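Local coordinates for T cell receptor gamma chain (Monodelphis domestica, PDB 7L15), which pairs with a mu chain, through variable and constant immunoglobulin domains, in a marsupial gamma-mu T cell receptor that probably recognises antigen, at residues S32-W37 with L50-K56; D91-H96 with E109-V115; V157-W161 with Q186-L190. All coordinates share one frame; numbering follows the deposited sequence.

Contact 1: residues S32-W37 with L50-K56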
ATOM      1  N   SER B  32      22.820 -12.164  -1.721  1.00 72.85           N
ATOM      2  CA  SER B  32      23.766 -11.125  -2.092  1.00 69.52           C
ATOM      3  C   SER B  32      24.449 -10.593  -0.844  1.00 70.18           C
ATOM      4  O   SER B  32      23.923 -10.686   0.268  1.00 74.25           O
ATOM      5  CB  SER B  32      23.079  -9.970  -2.846  1.00 56.00           C
ATOM      6  OG  SER B  32      24.037  -9.035  -3.316  1.00 58.72           O
ATOM      7  N   ASP B  33      25.619  -9.999  -1.048  1.00 70.26           N
ATOM      8  CA  ASP B  33      26.369  -9.412   0.050  1.00 71.35           C
ATOM      9  C   ASP B  33      25.989  -7.961   0.333  1.00 72.22           C
ATOM     10  O   ASP B  33      26.360  -7.428   1.389  1.00 77.48           O
ATOM     11  CB  ASP B  33      27.866  -9.505  -0.239  1.00 71.22           C
ATOM     12  CG  ASP B  33      28.707  -9.166   0.967  1.00 73.08           C
ATOM     13  OD1 ASP B  33      28.385  -9.658   2.067  1.00 76.13           O
ATOM     14  OD2 ASP B  33      29.689  -8.419   0.812  1.00 75.13           O
ATOM     15  N   TYR B  34      25.261  -7.307  -0.566  1.00 66.11           N
ATOM     16  CA  TYR B  34      24.984  -5.881  -0.446  1.00 64.05           C
ATOM     17  C   TYR B  34      23.521  -5.643  -0.097  1.00 66.26           C
ATOM     18  O   TYR B  34      22.619  -6.266  -0.675  1.00 62.60           O
ATOM     19  CB  TYR B  34      25.376  -5.149  -1.733  1.00 60.41           C
ATOM     20  CG  TYR B  34      26.848  -5.302  -1.995  1.00 63.06           C
ATOM     21  CD1 TYR B  34      27.765  -4.419  -1.446  1.00 69.73           C
ATOM     22  CD2 TYR B  34      27.329  -6.378  -2.725  1.00 73.94           C
ATOM     23  CE1 TYR B  34      29.127  -4.579  -1.653  1.00 74.91           C
ATOM     24  CE2 TYR B  34      28.691  -6.554  -2.936  1.00 76.27           C
ATOM     25  CZ  TYR B  34      29.582  -5.649  -2.402  1.00 76.27           C
ATOM     26  OH  TYR B  34      30.927  -5.814  -2.615  1.00 78.52           O
ATOM     27  N   VAL B  35      23.304  -4.769   0.881  1.00 60.95           N
ATOM     28  CA  VAL B  35      21.983  -4.291   1.257  1.00 59.36           C
ATOM     29  C   VAL B  35      21.895  -2.836   0.827  1.00 58.21           C
ATOM     30  O   VAL B  35      22.755  -2.024   1.199  1.00 53.40           O
ATOM     31  CB  VAL B  35      21.743  -4.444   2.765  1.00 63.31           C
ATOM     32  CG1 VAL B  35      20.362  -3.930   3.138  1.00 61.60           C
ATOM     33  CG2 VAL B  35      21.902  -5.906   3.172  1.00 62.60           C
ATOM     34  N   HIS B  36      20.873  -2.511   0.032  1.00 60.00           N
ATOM     35  CA  HIS B  36      20.696  -1.183  -0.549  1.00 56.99           C
ATOM     36  C   HIS B  36      19.551  -0.463   0.146  1.00 51.73           C
ATOM     37  O   HIS B  36      18.553  -1.085   0.501  1.00 57.74           O
ATOM     38  CB  HIS B  36      20.404  -1.274  -2.048  1.00 50.33           C
ATOM     39  CG  HIS B  36      21.392  -2.102  -2.808  1.00 51.86           C
ATOM     40  ND1 HIS B  36      22.345  -1.546  -3.636  1.00 54.05           N
ATOM     41  CD2 HIS B  36      21.573  -3.444  -2.870  1.00 49.92           C
ATOM     42  CE1 HIS B  36      23.071  -2.509  -4.177  1.00 51.77           C
ATOM     43  NE2 HIS B  36      22.622  -3.671  -3.730  1.00 52.77           N
ATOM     44  N   TRP B  37      19.693   0.850   0.329  1.00 49.98           N
ATOM     45  CA  TRP B  37      18.689   1.670   1.008  1.00 50.16           C
ATOM     46  C   TRP B  37      18.223   2.766   0.066  1.00 48.94           C
ATOM     47  O   TRP B  37      18.999   3.664  -0.270  1.00 50.23           O
ATOM     48  CB  TRP B  37      19.232   2.276   2.302  1.00 50.12           C
ATOM     49  CG  TRP B  37      19.243   1.297   3.437  1.00 52.95           C
ATOM     50  CD1 TRP B  37      20.297   0.555   3.866  1.00 51.93           C
ATOM     51  CD2 TRP B  37      18.135   0.938   4.270  1.00 41.10           C
ATOM     52  NE1 TRP B  37      19.921  -0.238   4.927  1.00 51.04           N
ATOM     53  CE2 TRP B  37      18.598  -0.018   5.193  1.00 56.54           C
ATOM     54  CE3 TRP B  37      16.808   1.347   4.338  1.00 46.85           C
ATOM     55  CZ2 TRP B  37      17.776  -0.580   6.163  1.00 58.44           C
ATOM     56  CZ3 TRP B  37      15.986   0.776   5.303  1.00 49.76           C
ATOM     57  CH2 TRP B  37      16.476  -0.170   6.201  1.00 47.05           C
ATOM     58  N   LEU B  50      22.437   4.845  -0.065  1.00 54.84           N
ATOM     59  CA  LEU B  50      23.700   4.204   0.283  1.00 56.67           C
ATOM     60  C   LEU B  50      23.587   2.717  -0.016  1.00 63.58           C
ATOM     61  O   LEU B  50      22.492   2.181  -0.197  1.00 60.12           O
ATOM     62  CB  LEU B  50      24.070   4.426   1.760  1.00 52.90           C
ATOM     63  CG  LEU B  50      23.297   3.749   2.903  1.00 52.82           C
ATOM     64  CD1 LEU B  50      23.638   2.269   3.076  1.00 55.91           C
ATOM     65  CD2 LEU B  50      23.560   4.481   4.214  1.00 50.93           C
ATOM     66  N   VAL B  51      24.736   2.048  -0.026  1.00 61.41           N
ATOM     67  CA  VAL B  51      24.796   0.599  -0.125  1.00 60.89           C
ATOM     68  C   VAL B  51      25.750   0.080   0.946  1.00 63.87           C
ATOM     69  O   VAL B  51      26.770   0.707   1.252  1.00 64.70           O
ATOM     70  CB  VAL B  51      25.222   0.129  -1.532  1.00 60.97           C
ATOM     71  CG1 VAL B  51      26.613   0.648  -1.883  1.00 57.16           C
ATOM     72  CG2 VAL B  51      25.165  -1.388  -1.614  1.00 63.12           C
ATOM     73  N   TYR B  52      25.395  -1.050   1.543  1.00 61.43           N
ATOM     74  CA  TYR B  52      26.110  -1.612   2.673  1.00 62.86           C
ATOM     75  C   TYR B  52      26.531  -3.028   2.325  1.00 66.19           C
ATOM     76  O   TYR B  52      25.705  -3.832   1.877  1.00 53.66           O
ATOM     77  CB  TYR B  52      25.232  -1.603   3.928  1.00 67.61           C
ATOM     78  CG  TYR B  52      25.801  -2.351   5.117  1.00 74.29           C
ATOM     79  CD1 TYR B  52      26.836  -1.816   5.875  1.00 71.15           C
ATOM     80  CD2 TYR B  52      25.282  -3.581   5.495  1.00 77.87           C
ATOM     81  CE1 TYR B  52      27.346  -2.497   6.973  1.00 82.83           C
ATOM     82  CE2 TYR B  52      25.782  -4.269   6.590  1.00 83.46           C
ATOM     83  CZ  TYR B  52      26.814  -3.727   7.327  1.00 87.63           C
ATOM     84  OH  TYR B  52      27.313  -4.418   8.414  1.00 96.64           O
ATOM     85  N   SER B  53      27.818  -3.314   2.509  1.00 70.03           N
ATOM     86  CA  SER B  53      28.361  -4.656   2.334  1.00 74.36           C
ATOM     87  C   SER B  53      28.309  -5.370   3.681  1.00 72.76           C
ATOM     88  O   SER B  53      29.001  -4.975   4.626  1.00 71.37           O
ATOM     89  CB  SER B  53      29.791  -4.589   1.802  1.00 81.46           C
ATOM     90  OG  SER B  53      30.356  -5.883   1.685  1.00 82.74           O
ATOM     91  N   ARG B  54      27.495  -6.423   3.776  1.00 66.53           N
ATOM     92  CA  ARG B  54      27.368  -7.121   5.050  1.00 70.45           C
ATOM     93  C   ARG B  54      28.698  -7.743   5.474  1.00 81.47           C
ATOM     94  O   ARG B  54      29.116  -7.609   6.631  1.00 74.78           O
ATOM     95  CB  ARG B  54      26.272  -8.182   4.957  1.00 82.40           C
ATOM     96  CG  ARG B  54      24.851  -7.628   5.067  1.00 87.30           C
ATOM     97  CD  ARG B  54      23.877  -8.762   5.262  1.00 95.02           C
ATOM     98  NE  ARG B  54      24.224  -9.861   4.374  1.00103.61           N
ATOM     99  CZ  ARG B  54      23.752 -11.093   4.494  1.00110.35           C
ATOM    100  NH1 ARG B  54      22.906 -11.388   5.472  1.00113.24           N
ATOM    101  NH2 ARG B  54      24.134 -12.029   3.635  1.00111.61           N
ATOM    102  N   SER B  55      29.388  -8.408   4.542  1.00 82.37           N
ATOM    103  CA  SER B  55      30.653  -9.055   4.866  1.00 82.28           C
ATOM    104  C   SER B  55      31.679  -8.036   5.339  1.00 85.17           C
ATOM    105  O   SER B  55      32.101  -8.054   6.502  1.00 84.66           O
ATOM    106  CB  SER B  55      31.182  -9.820   3.652  1.00 82.40           C
ATOM    107  OG  SER B  55      31.882  -8.936   2.794  1.00 82.96           O
ATOM    108  N   LYS B  56      32.076  -7.115   4.452  1.00 87.02           N
ATOM    109  CA  LYS B  56      33.030  -6.075   4.827  1.00 84.52           C
ATOM    110  C   LYS B  56      32.470  -5.101   5.869  1.00 77.00           C
ATOM    111  O   LYS B  56      33.216  -4.230   6.329  1.00 73.48           O
ATOM    112  CB  LYS B  56      33.501  -5.294   3.584  1.00 80.85           C
ATOM    113  CG  LYS B  56      33.743  -6.177   2.351  1.00 81.80           C
ATOM    114  CD  LYS B  56      34.666  -5.539   1.313  1.00 83.27           C
ATOM    115  CE  LYS B  56      34.151  -4.213   0.768  1.00 85.70           C
ATOM    116  NZ  LYS B  56      32.927  -4.345  -0.088  1.00 92.14           N
TER
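Val35 and Trp37 face Tyr52 and Leu50 as hydrogen-bonded antiparallel pairs, in strand segments running at 159° with axes 4.6 Å apart, and Arg54 N extends the pairing to Asp33 O. The side chain of Asp33 ties down the turn at residues 54-56, after strand 47-53. Its CG stands opposite its own backbone N (chi1 -169°), which carries the carboxylate across. OD1 takes Ser55 N on its syn side at 2.9 Å. OD2 accepts Ser53 OG at 2.8 Å; Ser55 OG reaches it at 3.0 Å from the opposite face of the carboxylate plane. Three donors fix its rotation and would favour the ionised form. Beside it, Tyr34 CE1 touches Ser53 CB at 3.5 Å. Val51 CG2 lies over one face of the His36 ring, 3.7 Å from the centroid, as a CH-pi contact; His36 ND1 bonds Arg48. On the reverse face, Trp37 CD1 meets Leu50 CD1 at 3.8 Å, the two side chains pointing the same way. These are the C and C' strands of the V-set domain. Strands 70-75 and 79-84 of the other sheet cover Leu50 and Tyr52, whereas Tyr34 and His36 pack on Thr115 and Asp114 of the mu chain.

Contact 2: residues D91-H96 with E109-V115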
ATOM      1  N   ASP B  91      13.507  15.241   5.486  1.00 48.55           N
ATOM      2  CA  ASP B  91      13.878  13.829   5.471  1.00 41.84           C
ATOM      3  C   ASP B  91      12.680  12.885   5.441  1.00 42.97           C
ATOM      4  O   ASP B  91      12.885  11.688   5.214  1.00 36.52           O
ATOM      5  CB  ASP B  91      14.731  13.486   6.692  1.00 46.42           C
ATOM      6  CG  ASP B  91      16.019  14.253   6.724  1.00 54.74           C
ATOM      7  OD1 ASP B  91      16.597  14.463   5.637  1.00 53.97           O
ATOM      8  OD2 ASP B  91      16.440  14.669   7.822  1.00 55.51           O
ATOM      9  N   SER B  92      11.459  13.374   5.703  1.00 33.43           N
ATOM     10  CA  SER B  92      10.290  12.506   5.693  1.00 37.19           C
ATOM     11  C   SER B  92      10.148  11.800   4.349  1.00 44.67           C
ATOM     12  O   SER B  92      10.389  12.388   3.292  1.00 55.04           O
ATOM     13  CB  SER B  92       9.016  13.323   5.973  1.00 33.38           C
ATOM     14  OG  SER B  92       9.170  14.063   7.161  1.00 46.64           O
ATOM     15  N   GLY B  93       9.732  10.544   4.396  1.00 45.87           N
ATOM     16  CA  GLY B  93       9.446   9.773   3.203  1.00 36.43           C
ATOM     17  C   GLY B  93       9.478   8.297   3.552  1.00 44.44           C
ATOM     18  O   GLY B  93       9.603   7.922   4.717  1.00 46.62           O
ATOM     19  N   VAL B  94       9.360   7.463   2.524  1.00 40.14           N
ATOM     20  CA  VAL B  94       9.389   6.016   2.714  1.00 39.38           C
ATOM     21  C   VAL B  94      10.768   5.484   2.355  1.00 39.63           C
ATOM     22  O   VAL B  94      11.285   5.742   1.256  1.00 41.18           O
ATOM     23  CB  VAL B  94       8.291   5.320   1.896  1.00 43.76           C
ATOM     24  CG1 VAL B  94       8.223   3.826   2.249  1.00 37.97           C
ATOM     25  CG2 VAL B  94       6.958   5.988   2.154  1.00 44.28           C
ATOM     26  N   TYR B  95      11.361   4.736   3.283  1.00 43.82           N
ATOM     27  CA  TYR B  95      12.699   4.181   3.136  1.00 40.44           C
ATOM     28  C   TYR B  95      12.593   2.674   2.939  1.00 49.50           C
ATOM     29  O   TYR B  95      12.053   1.963   3.798  1.00 45.39           O
ATOM     30  CB  TYR B  95      13.548   4.503   4.361  1.00 39.58           C
ATOM     31  CG  TYR B  95      13.885   5.968   4.509  1.00 41.72           C
ATOM     32  CD1 TYR B  95      12.892   6.907   4.741  1.00 37.81           C
ATOM     33  CD2 TYR B  95      15.205   6.415   4.424  1.00 39.31           C
ATOM     34  CE1 TYR B  95      13.187   8.242   4.877  1.00 41.70           C
ATOM     35  CE2 TYR B  95      15.506   7.765   4.547  1.00 40.46           C
ATOM     36  CZ  TYR B  95      14.481   8.673   4.771  1.00 44.80           C
ATOM     37  OH  TYR B  95      14.732  10.025   4.914  1.00 48.24           O
ATOM     38  N   HIS B  96      13.109   2.190   1.817  1.00 41.88           N
ATOM     39  CA  HIS B  96      13.063   0.780   1.466  1.00 35.05           C
ATOM     40  C   HIS B  96      14.475   0.219   1.472  1.00 45.77           C
ATOM     41  O   HIS B  96      15.379   0.806   0.870  1.00 47.96           O
ATOM     42  CB  HIS B  96      12.474   0.570   0.073  1.00 37.31           C
ATOM     43  CG  HIS B  96      11.074   1.077  -0.094  1.00 42.27           C
ATOM     44  ND1 HIS B  96       9.973   0.265   0.034  1.00 42.32           N
ATOM     45  CD2 HIS B  96      10.600   2.300  -0.429  1.00 40.17           C
ATOM     46  CE1 HIS B  96       8.880   0.967  -0.194  1.00 40.68           C
ATOM     47  NE2 HIS B  96       9.232   2.210  -0.465  1.00 46.67           N
ATOM     48  N   GLU B 109       9.154  -3.730   2.076  1.00 51.48           N
ATOM     49  CA  GLU B 109       7.898  -3.007   2.030  1.00 46.18           C
ATOM     50  C   GLU B 109       8.052  -1.545   2.454  1.00 43.08           C
ATOM     51  O   GLU B 109       7.164  -0.745   2.182  1.00 39.93           O
ATOM     52  CB  GLU B 109       6.881  -3.748   2.921  1.00 38.86           C
ATOM     53  CG  GLU B 109       5.462  -3.774   2.389  1.00 61.40           C
ATOM     54  CD  GLU B 109       4.530  -4.598   3.268  1.00 76.60           C
ATOM     55  OE1 GLU B 109       4.100  -4.078   4.323  1.00 77.15           O
ATOM     56  OE2 GLU B 109       4.244  -5.768   2.918  1.00 82.13           O
ATOM     57  N   GLY B 110       9.140  -1.178   3.123  1.00 53.04           N
ATOM     58  CA  GLY B 110       9.372   0.205   3.473  1.00 47.31           C
ATOM     59  C   GLY B 110       8.906   0.614   4.857  1.00 52.86           C
ATOM     60  O   GLY B 110       7.874   0.138   5.335  1.00 52.65           O
ATOM     61  N   THR B 111       9.668   1.484   5.513  1.00 46.36           N
ATOM     62  CA  THR B 111       9.237   2.133   6.737  1.00 49.68           C
ATOM     63  C   THR B 111       9.085   3.626   6.474  1.00 48.16           C
ATOM     64  O   THR B 111       9.935   4.238   5.817  1.00 45.00           O
ATOM     65  CB  THR B 111      10.235   1.891   7.870  1.00 43.84           C
ATOM     66  OG1 THR B 111      10.270   0.494   8.189  1.00 54.39           O
ATOM     67  CG2 THR B 111       9.812   2.631   9.114  1.00 44.51           C
ATOM     68  N   ARG B 112       8.004   4.218   6.965  1.00 44.79           N
ATOM     69  CA  ARG B 112       7.778   5.637   6.729  1.00 37.51           C
ATOM     70  C   ARG B 112       8.390   6.454   7.862  1.00 41.51           C
ATOM     71  O   ARG B 112       8.002   6.321   9.028  1.00 47.39           O
ATOM     72  CB  ARG B 112       6.295   5.968   6.572  1.00 41.29           C
ATOM     73  CG  ARG B 112       6.061   7.477   6.344  1.00 45.68           C
ATOM     74  CD  ARG B 112       4.591   7.836   6.082  1.00 40.19           C
ATOM     75  NE  ARG B 112       4.187   7.528   4.715  1.00 57.81           N
ATOM     76  CZ  ARG B 112       4.450   8.303   3.663  1.00 62.52           C
ATOM     77  NH1 ARG B 112       5.132   9.436   3.823  1.00 62.50           N
ATOM     78  NH2 ARG B 112       4.040   7.943   2.450  1.00 46.68           N
ATOM     79  N   LEU B 113       9.345   7.302   7.507  1.00 37.53           N
ATOM     80  CA  LEU B 113       9.938   8.247   8.432  1.00 46.23           C
ATOM     81  C   LEU B 113       9.120   9.532   8.388  1.00 42.16           C
ATOM     82  O   LEU B 113       8.923  10.117   7.320  1.00 39.76           O
ATOM     83  CB  LEU B 113      11.397   8.496   8.055  1.00 42.23           C
ATOM     84  CG  LEU B 113      12.165   9.465   8.927  1.00 49.88           C
ATOM     85  CD1 LEU B 113      12.207   8.920  10.350  1.00 51.86           C
ATOM     86  CD2 LEU B 113      13.578   9.675   8.366  1.00 51.92           C
ATOM     87  N   ILE B 114       8.629   9.963   9.538  1.00 43.05           N
ATOM     88  CA  ILE B 114       7.850  11.187   9.633  1.00 40.82           C
ATOM     89  C   ILE B 114       8.587  12.127  10.564  1.00 44.18           C
ATOM     90  O   ILE B 114       8.751  11.826  11.751  1.00 53.26           O
ATOM     91  CB  ILE B 114       6.428  10.923  10.142  1.00 42.11           C
ATOM     92  CG1 ILE B 114       5.726   9.904   9.249  1.00 46.27           C
ATOM     93  CG2 ILE B 114       5.654  12.247  10.255  1.00 47.63           C
ATOM     94  CD1 ILE B 114       4.437   9.374   9.836  1.00 45.97           C
ATOM     95  N   VAL B 115       9.041  13.253  10.031  1.00 38.37           N
ATOM     96  CA  VAL B 115       9.696  14.275  10.828  1.00 45.37           C
ATOM     97  C   VAL B 115       8.777  15.480  10.847  1.00 44.05           C
ATOM     98  O   VAL B 115       8.376  15.983   9.790  1.00 45.47           O
ATOM     99  CB  VAL B 115      11.084  14.631  10.275  1.00 36.09           C
ATOM    100  CG1 VAL B 115      11.873  15.475  11.299  1.00 35.35           C
ATOM    101  CG2 VAL B 115      11.830  13.350   9.937  1.00 39.84           C
TER
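Tyr95 and Leu113 meet across the antiparallel pairing of strands 93-101 and 104-116, the F and G strands of the V-set domain. Gly93-Leu113 and Tyr95-Thr111 are the hydrogen-bonded pairs, with Val94-Arg112 non-hydrogen-bonded between them. The Tyr95 ring, its CG opposite the carbonyl carbon (chi1 -68°), runs back along its own strand. Its hydroxyl gives a short 2.5 Å bond to Asp91 O, in the carbonyl plane and on a lone pair; this is the tyrosine corner of immunoglobulin folds, in which the ring straps the loop before strand F. Leu113 crosses the ring, placing CB 3.7 Å from Tyr95 CE1 and laying CD2 along the phenol end.

Ser92 closes the pairing at the loop end. Its OG accepts Val115 N at 3.0 Å (N-H angle 163°), standing in for a backbone acceptor, and also bonds Val89 O. On the face opposite Tyr95 and Leu113, Val94 CG2 covers one face of the Arg112 guanidinium, 3.5 Å from NH2. Arg112 runs out extended as far as CD, then bends at chi3 (-78°), which brings the guanidinium over the valine methyl.

At the other end, the His96 imidazole comes obliquely to Gly110, with ND1 3.5 Å from Gly110 CA; ND1 also bonds Gly108 O. Gly110, lacking a side chain, also sets its CA 4.0 Å from Val94 CG1 and 3.2 Å from Tyr95 O, and the backbone angles of both Gly93 and Gly110 suit glycine. His96 meets Trp53 of the mu chain edge-to-face.

Strands 34-40 and 12-16 flank strands 93-101 and 104-116 respectively, while Leu23 and Ala21 of strand 21-28 in the facing sheet pack on Tyr95, Thr111 and Leu113.

Contact 3: residues V157-W161 with Q186-L190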
ATOM      1  N   VAL B 157      -0.851   2.606   9.199  1.00 45.60           N
ATOM      2  CA  VAL B 157      -1.326   1.386   9.832  1.00 39.96           C
ATOM      3  C   VAL B 157      -1.408   0.316   8.758  1.00 40.25           C
ATOM      4  O   VAL B 157      -1.574   0.616   7.572  1.00 46.49           O
ATOM      5  CB  VAL B 157      -2.687   1.620  10.541  1.00 45.71           C
ATOM      6  CG1 VAL B 157      -3.795   1.802   9.507  1.00 46.82           C
ATOM      7  CG2 VAL B 157      -3.023   0.479  11.524  1.00 45.41           C
ATOM      8  N   LYS B 158      -1.259  -0.936   9.175  1.00 38.39           N
ATOM      9  CA  LYS B 158      -1.296  -2.092   8.292  1.00 47.60           C
ATOM     10  C   LYS B 158      -2.210  -3.128   8.931  1.00 46.05           C
ATOM     11  O   LYS B 158      -2.062  -3.433  10.118  1.00 43.65           O
ATOM     12  CB  LYS B 158       0.117  -2.648   8.083  1.00 56.91           C
ATOM     13  CG  LYS B 158       0.204  -3.932   7.269  1.00 58.80           C
ATOM     14  CD  LYS B 158       1.666  -4.332   7.019  1.00 59.59           C
ATOM     15  CE  LYS B 158       1.793  -5.608   6.176  1.00 56.40           C
ATOM     16  NZ  LYS B 158       3.213  -6.080   6.110  1.00 62.93           N
ATOM     17  N   THR B 159      -3.181  -3.624   8.167  1.00 39.17           N
ATOM     18  CA  THR B 159      -4.173  -4.562   8.673  1.00 40.90           C
ATOM     19  C   THR B 159      -4.346  -5.685   7.662  1.00 48.23           C
ATOM     20  O   THR B 159      -4.213  -5.468   6.455  1.00 47.94           O
ATOM     21  CB  THR B 159      -5.537  -3.898   8.927  1.00 43.79           C
ATOM     22  OG1 THR B 159      -6.121  -3.520   7.677  1.00 47.91           O
ATOM     23  CG2 THR B 159      -5.401  -2.664   9.791  1.00 44.33           C
ATOM     24  N   TYR B 160      -4.633  -6.890   8.158  1.00 44.15           N
ATOM     25  CA  TYR B 160      -4.848  -8.022   7.271  1.00 39.89           C
ATOM     26  C   TYR B 160      -5.680  -9.085   7.987  1.00 46.31           C
ATOM     27  O   TYR B 160      -5.685  -9.185   9.217  1.00 49.31           O
ATOM     28  CB  TYR B 160      -3.522  -8.601   6.732  1.00 45.88           C
ATOM     29  CG  TYR B 160      -2.345  -8.667   7.715  1.00 48.37           C
ATOM     30  CD1 TYR B 160      -1.684  -7.514   8.111  1.00 53.29           C
ATOM     31  CD2 TYR B 160      -1.878  -9.884   8.208  1.00 50.46           C
ATOM     32  CE1 TYR B 160      -0.615  -7.551   8.998  1.00 58.56           C
ATOM     33  CE2 TYR B 160      -0.781  -9.940   9.098  1.00 45.53           C
ATOM     34  CZ  TYR B 160      -0.159  -8.759   9.485  1.00 55.39           C
ATOM     35  OH  TYR B 160       0.910  -8.743  10.362  1.00 52.68           O
ATOM     36  N   TRP B 161      -6.399  -9.861   7.186  1.00 46.39           N
ATOM     37  CA  TRP B 161      -7.242 -10.950   7.645  1.00 43.95           C
ATOM     38  C   TRP B 161      -6.670 -12.261   7.130  1.00 47.12           C
ATOM     39  O   TRP B 161      -6.310 -12.362   5.958  1.00 57.07           O
ATOM     40  CB  TRP B 161      -8.674 -10.785   7.139  1.00 46.85           C
ATOM     41  CG  TRP B 161      -9.287  -9.449   7.447  1.00 43.65           C
ATOM     42  CD1 TRP B 161      -8.935  -8.236   6.915  1.00 43.62           C
ATOM     43  CD2 TRP B 161     -10.369  -9.194   8.347  1.00 41.79           C
ATOM     44  NE1 TRP B 161      -9.727  -7.240   7.442  1.00 40.82           N
ATOM     45  CE2 TRP B 161     -10.618  -7.801   8.319  1.00 38.74           C
ATOM     46  CE3 TRP B 161     -11.155 -10.006   9.179  1.00 45.18           C
ATOM     47  CZ2 TRP B 161     -11.617  -7.203   9.088  1.00 41.09           C
ATOM     48  CZ3 TRP B 161     -12.156  -9.403   9.956  1.00 47.09           C
ATOM     49  CH2 TRP B 161     -12.370  -8.013   9.904  1.00 43.17           C
ATOM     50  N   GLN B 186      -9.301   4.081  10.419  1.00 45.24           N
ATOM     51  CA  GLN B 186      -9.447   3.329   9.179  1.00 47.49           C
ATOM     52  C   GLN B 186     -10.340   2.132   9.431  1.00 43.80           C
ATOM     53  O   GLN B 186     -10.197   1.457  10.451  1.00 46.55           O
ATOM     54  CB  GLN B 186      -8.105   2.835   8.629  1.00 46.24           C
ATOM     55  CG  GLN B 186      -8.251   2.109   7.314  1.00 50.72           C
ATOM     56  CD  GLN B 186      -6.951   1.512   6.816  1.00 57.46           C
ATOM     57  OE1 GLN B 186      -6.266   0.805   7.548  1.00 63.48           O
ATOM     58  NE2 GLN B 186      -6.607   1.792   5.558  1.00 54.17           N
ATOM     59  N   VAL B 187     -11.254   1.864   8.502  1.00 42.55           N
ATOM     60  CA  VAL B 187     -12.100   0.680   8.585  1.00 45.73           C
ATOM     61  C   VAL B 187     -11.667  -0.298   7.499  1.00 39.42           C
ATOM     62  O   VAL B 187     -11.313   0.110   6.397  1.00 39.52           O
ATOM     63  CB  VAL B 187     -13.595   1.048   8.470  1.00 44.86           C
ATOM     64  CG1 VAL B 187     -13.927   1.487   7.103  1.00 53.76           C
ATOM     65  CG2 VAL B 187     -14.455  -0.121   8.840  1.00 43.67           C
ATOM     66  N   SER B 188     -11.656  -1.585   7.820  1.00 38.25           N
ATOM     67  CA  SER B 188     -11.559  -2.606   6.784  1.00 36.72           C
ATOM     68  C   SER B 188     -12.642  -3.643   7.005  1.00 36.08           C
ATOM     69  O   SER B 188     -13.191  -3.777   8.102  1.00 42.33           O
ATOM     70  CB  SER B 188     -10.201  -3.304   6.763  1.00 34.61           C
ATOM     71  OG  SER B 188     -10.124  -4.238   7.812  1.00 43.56           O
ATOM     72  N   TRP B 189     -12.950  -4.394   5.956  1.00 34.94           N
ATOM     73  CA  TRP B 189     -14.038  -5.348   6.096  1.00 42.01           C
ATOM     74  C   TRP B 189     -13.853  -6.524   5.145  1.00 42.76           C
ATOM     75  O   TRP B 189     -13.227  -6.405   4.090  1.00 49.16           O
ATOM     76  CB  TRP B 189     -15.392  -4.669   5.882  1.00 36.92           C
ATOM     77  CG  TRP B 189     -15.680  -4.081   4.513  1.00 41.17           C
ATOM     78  CD1 TRP B 189     -16.453  -4.642   3.531  1.00 45.37           C
ATOM     79  CD2 TRP B 189     -15.282  -2.793   4.016  1.00 44.70           C
ATOM     80  NE1 TRP B 189     -16.538  -3.798   2.450  1.00 43.96           N
ATOM     81  CE2 TRP B 189     -15.840  -2.652   2.723  1.00 42.93           C
ATOM     82  CE3 TRP B 189     -14.511  -1.745   4.535  1.00 45.08           C
ATOM     83  CZ2 TRP B 189     -15.647  -1.507   1.938  1.00 43.37           C
ATOM     84  CZ3 TRP B 189     -14.316  -0.609   3.753  1.00 38.76           C
ATOM     85  CH2 TRP B 189     -14.885  -0.500   2.470  1.00 46.53           C
ATOM     86  N   LEU B 190     -14.402  -7.665   5.541  1.00 41.32           N
ATOM     87  CA  LEU B 190     -14.176  -8.924   4.842  1.00 38.07           C
ATOM     88  C   LEU B 190     -15.516  -9.611   4.625  1.00 40.76           C
ATOM     89  O   LEU B 190     -16.173 -10.034   5.585  1.00 42.56           O
ATOM     90  CB  LEU B 190     -13.219  -9.812   5.628  1.00 40.13           C
ATOM     91  CG  LEU B 190     -13.007 -11.246   5.128  1.00 44.00           C
ATOM     92  CD1 LEU B 190     -12.109 -11.256   3.904  1.00 36.41           C
ATOM     93  CD2 LEU B 190     -12.442 -12.141   6.227  1.00 36.93           C
TER
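Trp161 and Ser188 are brought together by two first torsions: the indole leaves with CG opposite the carbonyl carbon (chi1 -53°), while Ser188 OG is tucked between its backbone N and carbonyl carbon (chi1 77°). NE1 then donates to Ser188 OG at 3.1 Å, the oxygen lying close to the ring plane although the bond is bent, with an N-H angle of 147°. This partner satisfies the buried indole N-H and fixes the turn of the ring. Leu190 CB sits over the centre of the six-membered ring as a CH-pi contact, 4.1 Å from its centroid, and CD2 reaches CE3 of Trp161 at 3.9 Å. No backbone hydrogen bond joins the segments: their axes stay 8.5 Å apart, and strands 158-163 and 183-193 belong to the two facing sheets of the C1-set sandwich, the former being strand C and the latter strand E. The indole thus spans the core between the sheets. Toward the start of both segments, the extended Gln186 brings OE1 to 3.3 Å from Val157 CG1, while its NE2 bonds Gly175 O. Tyr203 of strand 201-206 meets Trp161 edge-to-face, and Phe174 of strand 173-180 packs on both Thr159 and Ser188.

How the contacts relate
Contacts 1 and 2 are neighbouring hairpins of one V-domain sheet, joined where strands 34-40 and 93-101 lie side by side; Trp37 CE3 packs 3.8 Å from His96 O. Both rest on backbone hydrogen bonds within a sheet and are partly buried; contact 1 adds a carboxylate gripped by two serines at its turn, contact 2 a serine hydroxyl at its loop end and an arginine folded over a valine. Contact 3 is different in kind: it lies in the constant domain, largely buried, and spans two sheets through side chains. Contacts 1 and 3 are about 34 Å apart between centres and do not touch. Contact 2 reaches contact 3 across the domain boundary through a salt bridge, Glu109 OE1 to Lys158 NZ at 2.8 Å.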